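Local coordinates for IPT/TIG domain-containing protein BACOVA_02650 (Bacteroides ovatus, PDB 5E7H) that binds polysaccharide at the bacterial cell surface, probably holding xyloglucan before its transport into the periplasm for degradation, at residues Val89-Asp94 with Thr232-Tyr237; Ala143-Thr148 with Asp225-Asn230. One frame throughout, in Å; residues are numbered along the deposited sequence.

Contact 1 of 2, residues Val89-Asp94 with Thr232-Tyr237; sequences VILNYD and THIGVY. With NA (sodium ion), chain I; FMT (formic acid), chain F.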
ATOM      1  N   VAL A  89       4.352   6.454  -7.015  1.00 13.02           N
ATOM      2  CA  VAL A  89       5.070   6.234  -5.769  1.00 11.80           C
ATOM      3  C   VAL A  89       5.762   7.531  -5.368  1.00 12.79           C
ATOM      4  O   VAL A  89       6.435   8.163  -6.187  1.00 13.80           O
ATOM      5  CB  VAL A  89       6.082   5.091  -5.911  1.00 10.98           C
ATOM      6  CG1 VAL A  89       6.946   4.917  -4.668  1.00 12.42           C
ATOM      7  CG2 VAL A  89       5.333   3.786  -6.203  1.00 15.44           C
ATOM      8  N   ILE A  90       5.585   7.910  -4.098  1.00 11.03           N
ATOM      9  CA  ILE A  90       6.169   9.124  -3.554  1.00 12.08           C
ATOM     10  C   ILE A  90       7.302   8.827  -2.556  1.00 13.12           C
ATOM     11  O   ILE A  90       8.082   9.716  -2.243  1.00 12.76           O
ATOM     12  CB  ILE A  90       5.090  10.005  -2.880  1.00 10.51           C
ATOM     13  CG1 ILE A  90       4.402   9.294  -1.717  1.00 12.35           C
ATOM     14  CG2 ILE A  90       4.063  10.460  -3.940  1.00 12.77           C
ATOM     15  CD1 ILE A  90       3.600  10.199  -0.841  1.00 13.93           C
ATOM     16  N   LEU A  91       7.394   7.588  -2.070  1.00 12.10           N
ATOM     17  CA  LEU A  91       8.401   7.229  -1.069  1.00 11.66           C
ATOM     18  C   LEU A  91       8.569   5.712  -1.039  1.00 12.06           C
ATOM     19  O   LEU A  91       7.625   5.009  -0.686  1.00 12.43           O
ATOM     20  CB  LEU A  91       8.021   7.758   0.321  1.00 12.55           C
ATOM     21  CG  LEU A  91       8.989   7.424   1.456  1.00 12.50           C
ATOM     22  CD1 LEU A  91      10.339   8.028   1.259  1.00 14.76           C
ATOM     23  CD2 LEU A  91       8.386   7.916   2.752  1.00 14.33           C
ATOM     24  N   ASN A  92       9.758   5.225  -1.393  1.00 12.11           N
ATOM     25  CA  ASN A  92      10.039   3.782  -1.265  1.00 12.48           C
ATOM     26  C   ASN A  92      11.370   3.453  -0.588  1.00 16.50           C
ATOM     27  O   ASN A  92      11.680   2.273  -0.443  1.00 17.11           O
ATOM     28  CB  ASN A  92       9.968   3.091  -2.641  1.00 13.67           C
ATOM     29  CG  ASN A  92      11.042   3.540  -3.598  1.00 14.31           C
ATOM     30  OD1 ASN A  92      12.028   4.168  -3.230  1.00 15.20           O
ATOM     31  ND2 ASN A  92      10.881   3.156  -4.862  1.00 19.22           N
ATOM     32  N   TYR A  93      12.108   4.475  -0.171  1.00 17.07           N
ATOM     33  CA  TYR A  93      13.386   4.313   0.547  1.00 19.33           C
ATOM     34  C   TYR A  93      14.443   3.604  -0.308  1.00 26.07           C
ATOM     35  O   TYR A  93      15.471   3.120   0.216  1.00 27.14           O
ATOM     36  CB  TYR A  93      13.150   3.574   1.864  1.00 20.59           C
ATOM     37  CG  TYR A  93      12.255   4.351   2.815  1.00 17.09           C
ATOM     38  CD1 TYR A  93      12.714   5.519   3.420  1.00 22.06           C
ATOM     39  CD2 TYR A  93      10.992   3.907   3.120  1.00 28.34           C
ATOM     40  CE1 TYR A  93      11.917   6.243   4.299  1.00 23.28           C
ATOM     41  CE2 TYR A  93      10.160   4.640   3.988  1.00 20.67           C
ATOM     42  CZ  TYR A  93      10.645   5.792   4.587  1.00 19.20           C
ATOM     43  OH  TYR A  93       9.852   6.500   5.478  1.00 24.43           O
ATOM     44  N   ASP A  94      14.219   3.577  -1.617  1.00 18.27           N
ATOM     45  CA  ASP A  94      15.184   3.020  -2.580  1.00 20.72           C
ATOM     46  C   ASP A  94      15.334   3.891  -3.801  1.00 30.08           C
ATOM     47  O   ASP A  94      15.289   3.416  -4.933  1.00 34.61           O
ATOM     48  CB  ASP A  94      14.761   1.659  -3.047  1.00 22.15           C
ATOM     49  CG  ASP A  94      15.101   0.576  -2.051  1.00 21.28           C
ATOM     50  OD1 ASP A  94      16.180   0.633  -1.413  1.00 29.01           O
ATOM     51  OD2 ASP A  94      14.264  -0.283  -1.952  1.00 23.91           O
ATOM     52  N   THR A 232       8.428  18.992   1.121  1.00 16.77           N
ATOM     53  CA  THR A 232       8.411  17.578   0.759  1.00 17.19           C
ATOM     54  C   THR A 232       8.297  16.656   1.968  1.00 16.79           C
ATOM     55  O   THR A 232       8.459  15.450   1.838  1.00 16.31           O
ATOM     56  CB  THR A 232       9.636  17.197  -0.060  1.00 23.67           C
ATOM     57  OG1 THR A 232      10.798  17.742   0.537  1.00 25.29           O
ATOM     58  CG2 THR A 232       9.518  17.763  -1.480  1.00 24.02           C
ATOM     59  N   HIS A 233       7.941  17.207   3.128  1.00 15.47           N
ATOM     60  CA  HIS A 233       7.743  16.374   4.315  1.00 15.40           C
ATOM     61  C   HIS A 233       6.624  15.357   4.184  1.00 15.26           C
ATOM     62  O   HIS A 233       5.496  15.689   3.847  1.00 15.53           O
ATOM     63  CB  HIS A 233       7.452  17.267   5.518  1.00 17.04           C
ATOM     64  CG  HIS A 233       6.993  16.531   6.734  1.00 17.16           C
ATOM     65  ND1 HIS A 233       5.769  16.758   7.325  1.00 16.84           N
ATOM     66  CD2 HIS A 233       7.612  15.598   7.497  1.00 18.20           C
ATOM     67  CE1 HIS A 233       5.652  15.996   8.395  1.00 19.65           C
ATOM     68  NE2 HIS A 233       6.755  15.277   8.519  1.00 19.24           N
ATOM     69  N   ILE A 234       6.954  14.104   4.504  1.00 14.31           N
ATOM     70  CA  ILE A 234       5.956  13.108   4.890  1.00 12.93           C
ATOM     71  C   ILE A 234       6.520  12.457   6.139  1.00 13.98           C
ATOM     72  O   ILE A 234       7.703  12.119   6.185  1.00 15.24           O
ATOM     73  CB  ILE A 234       5.649  12.080   3.767  1.00 13.85           C
ATOM     74  CG1 ILE A 234       4.622  11.061   4.241  1.00 13.54           C
ATOM     75  CG2 ILE A 234       6.929  11.388   3.288  1.00 16.12           C
ATOM     76  CD1 ILE A 234       4.119  10.138   3.144  1.00 15.05           C
ATOM     77  N   GLY A 235       5.663  12.272   7.139  1.00 13.45           N
ATOM     78  CA  GLY A 235       6.094  11.723   8.419  1.00 14.69           C
ATOM     79  C   GLY A 235       5.158  10.623   8.860  1.00 13.37           C
ATOM     80  O   GLY A 235       3.943  10.726   8.703  1.00 14.79           O
ATOM     81  N   VAL A 236       5.739   9.553   9.390  1.00 14.07           N
ATOM     82  CA  VAL A 236       5.003   8.430   9.969  1.00 14.43           C
ATOM     83  C   VAL A 236       5.461   8.304  11.423  1.00 13.87           C
ATOM     84  O   VAL A 236       6.646   8.115  11.700  1.00 16.05           O
ATOM     85  CB  VAL A 236       5.251   7.122   9.194  1.00 14.90           C
ATOM     86  CG1 VAL A 236       4.561   5.934   9.858  1.00 15.90           C
ATOM     87  CG2 VAL A 236       4.795   7.272   7.732  1.00 17.11           C
ATOM     88  N   TYR A 237       4.530   8.443  12.359  1.00 14.76           N
ATOM     89  CA  TYR A 237       4.884   8.541  13.779  1.00 16.45           C
ATOM     90  C   TYR A 237       4.077   7.543  14.585  1.00 19.39           C
ATOM     91  O   TYR A 237       2.855   7.521  14.495  1.00 19.91           O
ATOM     92  CB  TYR A 237       4.623   9.943  14.338  1.00 17.38           C
ATOM     93  CG  TYR A 237       5.196  11.084  13.535  1.00 15.26           C
ATOM     94  CD1 TYR A 237       4.537  11.547  12.397  1.00 15.90           C
ATOM     95  CD2 TYR A 237       6.368  11.717  13.923  1.00 17.90           C
ATOM     96  CE1 TYR A 237       5.036  12.588  11.674  1.00 16.60           C
ATOM     97  CE2 TYR A 237       6.886  12.760  13.192  1.00 19.25           C
ATOM     98  CZ  TYR A 237       6.206  13.194  12.069  1.00 17.67           C
ATOM     99  OH  TYR A 237       6.712  14.240  11.326  1.00 20.01           O
TER
HETATM  100 NA    NA I 508      11.062  -0.344  -1.130  1.00 24.60          NA
HETATM  101  C   FMT F 505      12.807   2.136  -7.596  1.00 53.99           C
HETATM  102  O1  FMT F 505      12.869   0.928  -7.231  1.00 55.90           O
HETATM  103  O2  FMT F 505      13.298   3.039  -6.866  1.00 36.34           O
HETATM  104  O   HOH W   1       9.724  -0.550  -3.375  1.00 27.70           O
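Ile234 reaches across to strand 89-91 with both of its branches, and each finds its own partner. Its CD1 meets Ile90 CD1 at 4.0 Å, the two side chains crossing at about a right angle, while its CG2 lies 3.8 Å from Leu91 CD2. With CG1 of Ile234 anti to the backbone N (chi1 179°) and the chain extended at chi2 (172°), CD1 is carried out to Ile90. Branched aliphatic residues suit this buried place, where a polar end would need a partner; Phe255 and Met181 pack around the same group.

Against these three closely packed side chains stands the Asn92-Asp94 turn, partly exposed to exposed and making no contact with 232-237. Asn92 OD1 accepts from Asp94 N at 2.8 Å, an Asx turn in which the donor stands 41° out of the carbonyl plane. The backbone O of Asn92 binds sodium at 2.8 Å, and Asn119, Thr121, Asp253 and a water also serve the ion.

Between the two segments, then, the contact is methyl packing with no hydrogen bond across it; polar bonds are made within each segment, as between His233 NE2 and Tyr237 OH (3.0 Å), and to other strands of the xyloglucan-binding domain.

Contact 2 of 2, residues Ala143-Thr148 with Asp225-Asn230; sequences AQWVNT and DFLNRN. With NA (sodium ion), chain J; FMT (formic acid), chain B; FMT (formic acid), chain E.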
ATOM      1  N   ALA A 143       9.403  13.239   0.583  1.00 13.58           N
ATOM      2  CA  ALA A 143       8.694  12.591  -0.491  1.00 14.07           C
ATOM      3  C   ALA A 143       9.116  13.190  -1.816  1.00 15.16           C
ATOM      4  O   ALA A 143       9.580  14.333  -1.890  1.00 18.39           O
ATOM      5  CB  ALA A 143       7.216  12.757  -0.291  1.00 14.86           C
ATOM      6  N   GLN A 144       8.919  12.421  -2.875  1.00 12.95           N
ATOM      7  CA  GLN A 144       8.949  12.930  -4.238  1.00 13.76           C
ATOM      8  C   GLN A 144       7.515  12.959  -4.719  1.00 13.05           C
ATOM      9  O   GLN A 144       6.944  11.917  -5.040  1.00 13.79           O
ATOM     10  CB  GLN A 144       9.817  12.045  -5.123  1.00 17.36           C
ATOM     11  CG  GLN A 144       9.900  12.502  -6.558  1.00 21.76           C
ATOM     12  CD  GLN A 144      10.705  11.548  -7.412  1.00 33.07           C
ATOM     13  OE1 GLN A 144      10.288  11.186  -8.513  1.00 42.30           O
ATOM     14  NE2 GLN A 144      11.860  11.127  -6.906  1.00 28.80           N
ATOM     15  N   TRP A 145       6.880  14.134  -4.691  1.00 13.29           N
ATOM     16  CA  TRP A 145       5.446  14.174  -5.003  1.00 13.71           C
ATOM     17  C   TRP A 145       5.230  13.759  -6.452  1.00 13.57           C
ATOM     18  O   TRP A 145       6.105  13.927  -7.301  1.00 15.05           O
ATOM     19  CB  TRP A 145       4.851  15.568  -4.737  1.00 13.60           C
ATOM     20  CG  TRP A 145       5.046  16.072  -3.312  1.00 12.71           C
ATOM     21  CD1 TRP A 145       5.643  17.241  -2.966  1.00 15.18           C
ATOM     22  CD2 TRP A 145       4.667  15.435  -2.074  1.00 11.42           C
ATOM     23  NE1 TRP A 145       5.663  17.385  -1.603  1.00 15.98           N
ATOM     24  CE2 TRP A 145       5.076  16.296  -1.026  1.00 13.99           C
ATOM     25  CE3 TRP A 145       4.009  14.245  -1.735  1.00 12.68           C
ATOM     26  CZ2 TRP A 145       4.872  15.990   0.323  1.00 14.72           C
ATOM     27  CZ3 TRP A 145       3.808  13.945  -0.394  1.00 13.48           C
ATOM     28  CH2 TRP A 145       4.247  14.820   0.621  1.00 13.89           C
ATOM     29  N   VAL A 146       4.039  13.231  -6.722  1.00 12.99           N
ATOM     30  CA  VAL A 146       3.686  12.775  -8.067  1.00 13.44           C
ATOM     31  C   VAL A 146       3.703  13.970  -9.016  1.00 14.84           C
ATOM     32  O   VAL A 146       3.206  15.052  -8.699  1.00 14.50           O
ATOM     33  CB  VAL A 146       2.298  12.089  -8.084  1.00 12.72           C
ATOM     34  CG1 VAL A 146       1.979  11.566  -9.478  1.00 14.02           C
ATOM     35  CG2 VAL A 146       2.253  10.961  -7.065  1.00 13.77           C
ATOM     36  N   ASN A 147       4.290  13.780 -10.195  1.00 14.43           N
ATOM     37  CA  ASN A 147       4.362  14.809 -11.200  1.00 15.00           C
ATOM     38  C   ASN A 147       2.979  15.221 -11.690  1.00 16.25           C
ATOM     39  O   ASN A 147       2.094  14.372 -11.780  1.00 14.89           O
ATOM     40  CB  ASN A 147       5.197  14.299 -12.368  1.00 17.81           C
ATOM     41  CG  ASN A 147       5.710  15.411 -13.257  1.00 21.42           C
ATOM     42  OD1 ASN A 147       4.954  16.078 -13.966  1.00 23.75           O
ATOM     43  ND2 ASN A 147       7.022  15.609 -13.230  1.00 29.45           N
ATOM     44  N   THR A 148       2.799  16.489 -12.037  1.00 16.42           N
ATOM     45  CA  THR A 148       1.501  16.956 -12.533  1.00 15.47           C
ATOM     46  C   THR A 148       1.205  16.414 -13.939  1.00 16.43           C
ATOM     47  O   THR A 148       0.072  16.524 -14.423  1.00 19.18           O
ATOM     48  CB  THR A 148       1.381  18.495 -12.519  1.00 19.27           C
ATOM     49  OG1 THR A 148       2.459  19.093 -13.246  1.00 23.47           O
ATOM     50  CG2 THR A 148       1.363  19.012 -11.091  1.00 19.49           C
ATOM     51  N   ASP A 225      -2.691  23.165  -4.988  1.00 16.79           N
ATOM     52  CA  ASP A 225      -2.617  23.910  -3.728  1.00 17.50           C
ATOM     53  C   ASP A 225      -1.710  23.195  -2.714  1.00 16.34           C
ATOM     54  O   ASP A 225      -0.923  23.820  -1.978  1.00 17.95           O
ATOM     55  CB  ASP A 225      -4.015  24.088  -3.134  1.00 17.09           C
ATOM     56  CG  ASP A 225      -4.918  24.937  -4.001  1.00 23.81           C
ATOM     57  OD1 ASP A 225      -4.456  25.937  -4.598  1.00 23.46           O
ATOM     58  OD2 ASP A 225      -6.110  24.584  -4.087  1.00 29.27           O
ATOM     59  N   PHE A 226      -1.827  21.871  -2.656  1.00 14.48           N
ATOM     60  CA  PHE A 226      -0.994  21.027  -1.825  1.00 14.96           C
ATOM     61  C   PHE A 226       0.473  21.177  -2.222  1.00 16.20           C
ATOM     62  O   PHE A 226       1.345  21.392  -1.363  1.00 15.48           O
ATOM     63  CB  PHE A 226      -1.497  19.578  -1.952  1.00 14.30           C
ATOM     64  CG  PHE A 226      -0.525  18.512  -1.498  1.00 12.64           C
ATOM     65  CD1 PHE A 226      -0.292  18.285  -0.154  1.00 15.95           C
ATOM     66  CD2 PHE A 226       0.117  17.714  -2.435  1.00 14.61           C
ATOM     67  CE1 PHE A 226       0.599  17.262   0.250  1.00 16.14           C
ATOM     68  CE2 PHE A 226       0.981  16.708  -2.042  1.00 15.38           C
ATOM     69  CZ  PHE A 226       1.220  16.489  -0.702  1.00 15.92           C
ATOM     70  N   LEU A 227       0.756  21.100  -3.518  1.00 13.82           N
ATOM     71  CA  LEU A 227       2.139  21.228  -3.984  1.00 14.25           C
ATOM     72  C   LEU A 227       2.699  22.606  -3.622  1.00 14.85           C
ATOM     73  O   LEU A 227       3.887  22.728  -3.310  1.00 15.27           O
ATOM     74  CB  LEU A 227       2.241  20.992  -5.483  1.00 14.72           C
ATOM     75  CG  LEU A 227       1.954  19.557  -5.961  1.00 14.23           C
ATOM     76  CD1 LEU A 227       2.039  19.525  -7.490  1.00 15.11           C
ATOM     77  CD2 LEU A 227       2.870  18.524  -5.346  1.00 15.99           C
ATOM     78  N   ASN A 228       1.849  23.626  -3.655  1.00 15.38           N
ATOM     79  CA  ASN A 228       2.302  24.980  -3.373  1.00 16.29           C
ATOM     80  C   ASN A 228       2.561  25.263  -1.885  1.00 16.41           C
ATOM     81  O   ASN A 228       2.937  26.376  -1.556  1.00 17.83           O
ATOM     82  CB  ASN A 228       1.299  25.990  -3.960  1.00 16.95           C
ATOM     83  CG  ASN A 228       1.460  26.138  -5.454  1.00 17.30           C
ATOM     84  OD1 ASN A 228       2.448  25.692  -6.015  1.00 18.75           O
ATOM     85  ND2 ASN A 228       0.488  26.751  -6.110  1.00 17.79           N
ATOM     86  N   ARG A 229       2.402  24.256  -1.028  1.00 16.43           N
ATOM     87  CA  ARG A 229       2.890  24.369   0.350  1.00 17.40           C
ATOM     88  C   ARG A 229       4.411  24.348   0.359  1.00 19.93           C
ATOM     89  O   ARG A 229       5.029  24.751   1.349  1.00 20.46           O
ATOM     90  CB  ARG A 229       2.309  23.267   1.227  1.00 19.42           C
ATOM     91  CG  ARG A 229       0.805  23.429   1.380  1.00 26.39           C
ATOM     92  CD  ARG A 229       0.190  22.566   2.464  1.00 29.50           C
ATOM     93  NE  ARG A 229       0.233  23.197   3.769  1.00 58.41           N
ATOM     94  CZ  ARG A 229      -0.793  23.764   4.401  1.00 33.28           C
ATOM     95  NH1 ARG A 229      -2.027  23.810   3.893  1.00 28.21           N
ATOM     96  NH2 ARG A 229      -0.571  24.275   5.580  1.00 36.98           N
ATOM     97  N   ASN A 230       5.008  23.894  -0.740  1.00 17.90           N
ATOM     98  CA  ASN A 230       6.461  23.927  -0.952  1.00 18.96           C
ATOM     99  C   ASN A 230       7.225  23.213   0.190  1.00 18.56           C
ATOM    100  O   ASN A 230       8.187  23.743   0.790  1.00 20.30           O
ATOM    101  CB  ASN A 230       6.917  25.364  -1.133  1.00 19.28           C
ATOM    102  CG  ASN A 230       6.270  26.039  -2.357  1.00 20.00           C
ATOM    103  OD1 ASN A 230       5.874  25.346  -3.304  1.00 24.03           O
ATOM    104  ND2 ASN A 230       6.165  27.356  -2.341  1.00 24.47           N
TER
HETATM  105 NA    NA J 509       6.605  22.950  -4.319  0.50 57.09          NA
HETATM  106  C   FMT B 501      -2.460  26.664   6.524  1.00 57.10           C
HETATM  107  O1  FMT B 501      -3.340  25.778   6.348  1.00 61.67           O
HETATM  108  O2  FMT B 501      -1.326  26.329   6.969  1.00 58.54           O
HETATM  109  C   FMT E 504       9.788  13.801 -11.938  1.00 54.58           C
HETATM  110  O1  FMT E 504       9.333  12.788 -12.535  1.00 56.52           O
HETATM  111  O2  FMT E 504       9.095  14.357 -11.042  1.00 51.11           O
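Trp145, in a loop without regular structure, faces the end of helix 223-227, its CA 7.9 Å from that of Leu227, where a type I turn from Leu227 to Asn230 ends the helix. The indole is met on one face by the edge of Phe226 in a T-shaped pair, with planes at 68° and Phe226 CZ 3.6 Å from Trp145 CZ3. Placing Phe226 CG anti to its own nitrogen (chi1 163°) carries the ring to the indole. Ala143 CB sits 3.6 Å above the other face, toward its rim, where a single methyl suffices. Leu227 forks between two partners: CD2 packs on Trp145 CB at 3.6 Å, and CD1 reaches Thr148 CG2 at 3.7 Å. Trp145 NE1 donates to the backbone O of Ser231. Were Trp145 cut back to an alanine, the Phe226 edge would probably lose its aromatic partner and Ser231 O its indole N-H.

On the polar side, Leu227 O and Asn230 OD1 bind a sodium ion, the latter at 2.7 Å. Positive phi at Asn230 is a conformation that asparagine tolerates well. Arg229 forms a salt bridge with Asp220.

The contact thus seats the short helix 223-227 on the loop leaving strand 133-142, with Ile90 of strand 89-91 and Met181 of strand 176-181 packed against Trp145.

This chain holds an IPT/TIG domain and the xyloglucan-binding domain of a longer surface protein; both contacts lie in the latter, their centres 13 Å apart on the same side of the chain's centre. In sequence they are nested: 89-94, then 143-148, 225-230 and 232-237, so contact 2 falls inside the loop closed by contact 1. They also touch directly. Probable backbone hydrogen bonds run from Gln144 N to Ile90 O (2.9 Å) and from Ala143 N to Thr232 O (2.7 Å). Helix 223-227 is followed, after a short turn, by strand 233-240. The loop 143-148 thus ties together strand 89-91, the start of strand 233-240 and the end of helix 223-227, with a sodium site beside each contact.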